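Local coordinates for AT-less polyketide synthase (Streptomyces platensis subsp. rosaceus, PDB 4TKT), which probably catalyses chain-extending decarboxylative condensation in isomigrastatin biosynthesis, as a ketosynthase domain of a polyketide synthase lacking built-in acyltransferases, at residues Ala109-Gly114 against Pro597-Leu602; Arg121-Glu126 against Val265-Arg270. All blocks are in the same frame, centred on the assembly; numbering follows the deposited sequence.

Contact 1 and contact 2 lie side by side, with their centres about 14 Å apart. Contact 1 is buried and joins the ketosynthase body to the returning chain 597-602. Contact 2 is a salt bridge at the surface. Asp-269 of contact 2 joins them. Its OD1 forms a salt bridge with Lys-599 NZ at 3.0 Å. The same OD1 lies 2.4 Å from Tyr-111 OH, a probable hydrogen bond whose shortness makes the exact length doubtful. Arg-270 adds packing, with its CG 3.1 Å from Lys-599 O. Arg-259 pairs with both Asp-267 and Asp-269, so one charge network runs through the two sites. The sulfate beside contact 2 probably comes from the crystallisation liquor.

Contact 1 (Ala109-Gly114 against Pro597-Leu602); sequences AGYSRG and PRKVAL
Lys-599 reaches across the end of a helix to the hydroxyl end of Tyr-111. Its CD lies 3.6 Å from the backbone O of Ala-109, and its CE lies 3.6 Å from the O of Gly-110. The tip comes closest to the tyrosine, with Lys-599 NZ 3.2 Å from Tyr-111 OH and 3.3 Å from Tyr-111 CZ. The two side chains cross at about a right angle, and the ammonium meets the ring obliquely. The lysine chain is extended beyond CG (chi3 -180°), and this carries NZ past the two carbonyls. Asp-269 is the main polar partner of both NZ and OH. The buried charge thus has a counter-charge. Without the long chain of Lys-599, as with an alanine here, Asp-269 would probably lose one of its positive partners and a gap would open beside the Gly-110 carbonyl. Further out, Val-600 N bonds to Thr-499 OG1 and Arg-598 N to Asp-495 OD1, which fix the extended run 597-602 along helix 493-502. Tyr-111 also packs on Leu-116 and Ala-119 of helix 113-121. Gly-110, with positive phi (80°), is the C-prime residue of a Schellman motif closing the preceding helix. Ser-112 holds the N-cap position of helix 113-121, its OG making a weak bond to Ala-115 N. The arrangement is consistent with the linker of modular polyketide synthases that returns to its ketosynthase.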
loop_
_atom_site.group_PDB
_atom_site.type_symbol
_atom_site.label_atom_id
_atom_site.label_comp_id
_atom_site.label_asym_id
_atom_site.label_seq_id
_atom_site.Cartn_x
_atom_site.Cartn_y
_atom_site.Cartn_z
ATOM N N ALA A 109 -1.710 2.765 -10.764
ATOM C CA ALA A 109 -0.719 2.475 -11.793
ATOM C C ALA A 109 -1.214 2.891 -13.174
ATOM O O ALA A 109 -0.425 3.042 -14.106
ATOM C CB ALA A 109 -0.362 0.998 -11.785
ATOM N N GLY A 110 -2.523 3.078 -13.303
ATOM C CA GLY A 110 -3.108 3.443 -14.577
ATOM C C GLY A 110 -3.269 2.235 -15.475
ATOM O O GLY A 110 -3.064 2.313 -16.685
ATOM N N TYR A 111 -3.636 1.110 -14.876
ATOM C CA TYR A 111 -3.846 -0.120 -15.625
ATOM C C TYR A 111 -5.197 -0.748 -15.332
ATOM O O TYR A 111 -5.601 -0.868 -14.176
ATOM C CB TYR A 111 -2.748 -1.136 -15.313
ATOM C CG TYR A 111 -1.486 -0.952 -16.118
ATOM C CD1 TYR A 111 -1.385 -1.459 -17.406
ATOM C CD2 TYR A 111 -0.394 -0.281 -15.588
ATOM C CE1 TYR A 111 -0.232 -1.297 -18.145
ATOM C CE2 TYR A 111 0.764 -0.113 -16.319
ATOM C CZ TYR A 111 0.839 -0.624 -17.598
ATOM O OH TYR A 111 1.990 -0.458 -18.330
ATOM N N SER A 112 -5.896 -1.147 -16.385
ATOM C CA SER A 112 -7.038 -2.031 -16.229
ATOM C C SER A 112 -6.507 -3.456 -16.144
ATOM O O SER A 112 -5.339 -3.701 -16.451
ATOM C CB SER A 112 -8.018 -1.882 -17.389
ATOM O OG SER A 112 -7.419 -2.276 -18.611
ATOM N N ARG A 113 -7.356 -4.387 -15.722
ATOM C CA ARG A 113 -6.975 -5.793 -15.638
ATOM C C ARG A 113 -6.432 -6.309 -16.968
ATOM O O ARG A 113 -5.339 -6.873 -17.024
ATOM C CB ARG A 113 -8.166 -6.643 -15.197
ATOM C CG ARG A 113 -8.213 -6.924 -13.707
ATOM C CD ARG A 113 -9.555 -6.541 -13.120
ATOM N NE ARG A 113 -10.662 -7.045 -13.922
ATOM C CZ ARG A 113 -11.908 -6.597 -13.826
ATOM N NH1 ARG A 113 -12.200 -5.634 -12.962
ATOM N NH2 ARG A 113 -12.860 -7.105 -14.598
ATOM N N GLY A 114 -7.196 -6.101 -18.035
ATOM C CA GLY A 114 -6.817 -6.578 -19.353
ATOM C C GLY A 114 -5.532 -5.963 -19.863
ATOM O O GLY A 114 -4.681 -6.653 -20.424
ATOM N N PRO A 597 0.559 10.209 -23.836
ATOM C CA PRO A 597 0.424 11.034 -22.630
ATOM C C PRO A 597 0.848 10.275 -21.380
ATOM O O PRO A 597 0.877 9.045 -21.389
ATOM C CB PRO A 597 -1.073 11.360 -22.587
ATOM C CG PRO A 597 -1.549 11.167 -23.988
ATOM C CD PRO A 597 -0.727 10.042 -24.532
ATOM N N ARG A 598 1.176 11.004 -20.319
ATOM C CA ARG A 598 1.601 10.378 -19.077
ATOM C C ARG A 598 0.412 9.822 -18.307
ATOM O O ARG A 598 -0.666 10.413 -18.303
ATOM C CB ARG A 598 2.356 11.374 -18.192
ATOM C CG ARG A 598 3.517 12.084 -18.859
ATOM C CD ARG A 598 4.307 12.885 -17.832
ATOM N NE ARG A 598 3.426 13.583 -16.897
ATOM C CZ ARG A 598 3.844 14.251 -15.827
ATOM N NH1 ARG A 598 5.139 14.319 -15.548
ATOM N NH2 ARG A 598 2.967 14.852 -15.033
ATOM N N LYS A 599 0.607 8.681 -17.658
ATOM C CA LYS A 599 -0.364 8.208 -16.687
ATOM C C LYS A 599 -0.186 9.034 -15.421
ATOM O O LYS A 599 0.937 9.368 -15.051
ATOM C CB LYS A 599 -0.185 6.718 -16.409
ATOM C CG LYS A 599 -0.534 5.834 -17.588
ATOM C CD LYS A 599 0.019 4.433 -17.416
ATOM C CE LYS A 599 -0.330 3.563 -18.612
ATOM N NZ LYS A 599 0.628 2.434 -18.781
ATOM N N VAL A 600 -1.287 9.393 -14.774
ATOM C CA VAL A 600 -1.205 10.198 -13.563
ATOM C C VAL A 600 -2.038 9.592 -12.446
ATOM O O VAL A 600 -2.902 8.750 -12.689
ATOM C CB VAL A 600 -1.667 11.648 -13.807
ATOM C CG1 VAL A 600 -0.683 12.377 -14.709
ATOM C CG2 VAL A 600 -3.071 11.670 -14.397
ATOM N N ALA A 601 -1.768 10.025 -11.221
ATOM C CA ALA A 601 -2.494 9.532 -10.061
ATOM C C ALA A 601 -3.862 10.193 -9.958
ATOM O O ALA A 601 -3.966 11.401 -9.759
ATOM C CB ALA A 601 -1.692 9.767 -8.793
ATOM N N LEU A 602 -4.909 9.389 -10.101
ATOM C CA LEU A 602 -6.277 9.874 -9.986
ATOM C C LEU A 602 -7.010 9.069 -8.919
ATOM O O LEU A 602 -6.597 7.956 -8.597
ATOM C CB LEU A 602 -6.992 9.774 -11.334
ATOM C CG LEU A 602 -6.421 10.670 -12.434
ATOM C CD1 LEU A 602 -7.064 10.356 -13.768
ATOM C CD2 LEU A 602 -6.620 12.132 -12.079
#

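Contact 2 (Arg121-Glu126 against Val265-Arg270); sequences RARVAE and VADGDR. With SO4 (sulfate ion), chain C.
Asp-267 OD1 lies at the edge of the Arg-123 guanidinium, near its plane but tilted from it; the two flat groups are 28° apart. Arg-123 NH2 donates to Asp-267 OD1 at 3.0 Å in a hydrogen-bonded salt bridge. The N-H...O angle of 145° makes the bond moderately bent. OD1 is approached on its syn side, but from somewhat out of the carboxylate plane. The CB of Ala-266 comes to the same NH2 obliquely, at 3.5 Å. The side chains arrive from opposite directions. Arg-123 bends at chi2 (-53°), which turns its far end toward helix 261-266, where it also touches Asp-263. A type I turn from Arg-121 to Val-124 presents the arginine. Gly-268 has positive phi in a Schellman motif, and its N bonds to Val-265 O at 3.3 Å. The second carboxylate oxygen, OD2, pairs with Arg-259. Arg-121 takes no part in the bridge. Its guanidinium has sulfate O3 at its edge, near its plane, and the bond from Arg-121 NH2 is weak at 3.4 Å. Arg-117 also binds this sulfate. Asp-267 is therefore shared by two arginines, one on each oxygen, which would be expected to favour its charged form. The Arg-123 bond is a single charged link at the exposed surface, and the carboxylate is held at its other oxygen by Arg-259.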
loop_
_atom_site.group_PDB
_atom_site.type_symbol
_atom_site.label_atom_id
_atom_site.label_comp_id
_atom_site.label_asym_id
_atom_site.label_seq_id
_atom_site.Cartn_x
_atom_site.Cartn_y
_atom_site.Cartn_z
ATOM N N ARG A 121 2.373 -10.012 -20.225
ATOM C CA ARG A 121 2.541 -11.176 -21.087
ATOM C C ARG A 121 3.599 -10.968 -22.173
ATOM O O ARG A 121 4.281 -11.912 -22.578
ATOM C CB ARG A 121 1.198 -11.536 -21.725
ATOM C CG ARG A 121 1.243 -12.676 -22.726
ATOM C CD ARG A 121 -0.161 -13.120 -23.116
ATOM N NE ARG A 121 -1.007 -12.004 -23.536
ATOM C CZ ARG A 121 -1.997 -11.498 -22.806
ATOM N NH1 ARG A 121 -2.270 -12.006 -21.611
ATOM N NH2 ARG A 121 -2.714 -10.484 -23.269
ATOM N N ALA A 122 3.742 -9.728 -22.629
ATOM C CA ALA A 122 4.662 -9.412 -23.717
ATOM C C ALA A 122 6.127 -9.439 -23.286
ATOM O O ALA A 122 7.026 -9.418 -24.124
ATOM C CB ALA A 122 4.323 -8.052 -24.303
ATOM N N ARG A 123 6.367 -9.486 -21.981
ATOM C CA ARG A 123 7.726 -9.369 -21.465
ATOM C C ARG A 123 8.310 -10.699 -20.990
ATOM O O ARG A 123 9.484 -10.771 -20.625
ATOM C CB ARG A 123 7.763 -8.352 -20.324
ATOM C CG ARG A 123 7.304 -6.961 -20.728
ATOM C CD ARG A 123 8.074 -6.463 -21.937
ATOM N NE ARG A 123 7.890 -5.030 -22.146
ATOM C CZ ARG A 123 8.444 -4.345 -23.140
ATOM N NH1 ARG A 123 9.218 -4.962 -24.022
ATOM N NH2 ARG A 123 8.223 -3.042 -23.252
ATOM N N VAL A 124 7.493 -11.748 -20.998
ATOM C CA VAL A 124 7.934 -13.060 -20.528
ATOM C C VAL A 124 7.673 -14.156 -21.558
ATOM O O VAL A 124 7.043 -13.918 -22.587
ATOM C CB VAL A 124 7.244 -13.440 -19.205
ATOM C CG1 VAL A 124 7.649 -12.475 -18.104
ATOM C CG2 VAL A 124 5.733 -13.455 -19.378
ATOM N N ALA A 125 8.154 -15.360 -21.267
ATOM C CA ALA A 125 8.005 -16.496 -22.174
ATOM C C ALA A 125 6.546 -16.918 -22.322
ATOM O O ALA A 125 5.673 -16.423 -21.608
ATOM C CB ALA A 125 8.843 -17.668 -21.690
ATOM N N GLU A 126 6.299 -17.842 -23.246
ATOM C CA GLU A 126 4.942 -18.261 -23.588
ATOM C C GLU A 126 4.172 -18.806 -22.390
ATOM O O GLU A 126 3.070 -18.345 -22.095
ATOM C CB GLU A 126 4.977 -19.316 -24.699
ATOM N N VAL A 265 9.703 1.741 -18.190
ATOM C CA VAL A 265 10.142 2.892 -18.969
ATOM C C VAL A 265 9.627 2.805 -20.404
ATOM O O VAL A 265 9.134 3.789 -20.955
ATOM C CB VAL A 265 11.680 3.017 -18.972
ATOM C CG1 VAL A 265 12.139 4.012 -20.021
ATOM C CG2 VAL A 265 12.177 3.428 -17.594
ATOM N N ALA A 266 9.722 1.617 -20.994
ATOM C CA ALA A 266 9.293 1.406 -22.375
ATOM C C ALA A 266 7.782 1.552 -22.545
ATOM O O ALA A 266 7.302 1.881 -23.631
ATOM C CB ALA A 266 9.739 0.035 -22.860
ATOM N N ASP A 267 7.039 1.308 -21.471
ATOM C CA ASP A 267 5.580 1.330 -21.522
ATOM C C ASP A 267 5.006 2.649 -21.020
ATOM O O ASP A 267 3.790 2.808 -20.926
ATOM C CB ASP A 267 5.004 0.167 -20.711
ATOM C CG ASP A 267 5.153 -1.164 -21.420
ATOM O OD1 ASP A 267 6.001 -1.252 -22.333
ATOM O OD2 ASP A 267 4.427 -2.119 -21.068
ATOM N N GLY A 268 5.886 3.589 -20.696
ATOM C CA GLY A 268 5.469 4.900 -20.236
ATOM C C GLY A 268 4.733 4.872 -18.910
ATOM O O GLY A 268 3.868 5.712 -18.657
ATOM N N ASP A 269 5.076 3.907 -18.062
ATOM C CA ASP A 269 4.451 3.785 -16.748
ATOM C C ASP A 269 4.908 4.887 -15.806
ATOM O O ASP A 269 5.966 5.482 -15.998
ATOM C CB ASP A 269 4.767 2.427 -16.113
ATOM C CG ASP A 269 4.186 1.266 -16.885
ATOM O OD1 ASP A 269 3.234 1.481 -17.663
ATOM O OD2 ASP A 269 4.677 0.132 -16.705
ATOM N N ARG A 270 4.097 5.158 -14.789
ATOM C CA ARG A 270 4.542 5.971 -13.671
ATOM C C ARG A 270 5.599 5.183 -12.920
ATOM O O ARG A 270 5.534 3.959 -12.858
ATOM C CB ARG A 270 3.382 6.323 -12.740
ATOM C CG ARG A 270 2.242 7.048 -13.412
ATOM C CD ARG A 270 1.092 7.265 -12.446
ATOM N NE ARG A 270 1.498 8.029 -11.270
ATOM C CZ ARG A 270 1.244 7.662 -10.019
ATOM N NH1 ARG A 270 0.583 6.539 -9.779
ATOM N NH2 ARG A 270 1.648 8.418 -9.007
HETATM S S SO4 C . -6.621 -11.268 -21.959
HETATM O O1 SO4 C . -6.892 -12.030 -23.174
HETATM O O2 SO4 C . -7.885 -10.918 -21.317
HETATM O O3 SO4 C . -5.894 -10.046 -22.296
HETATM O O4 SO4 C . -5.815 -12.078 -21.050
#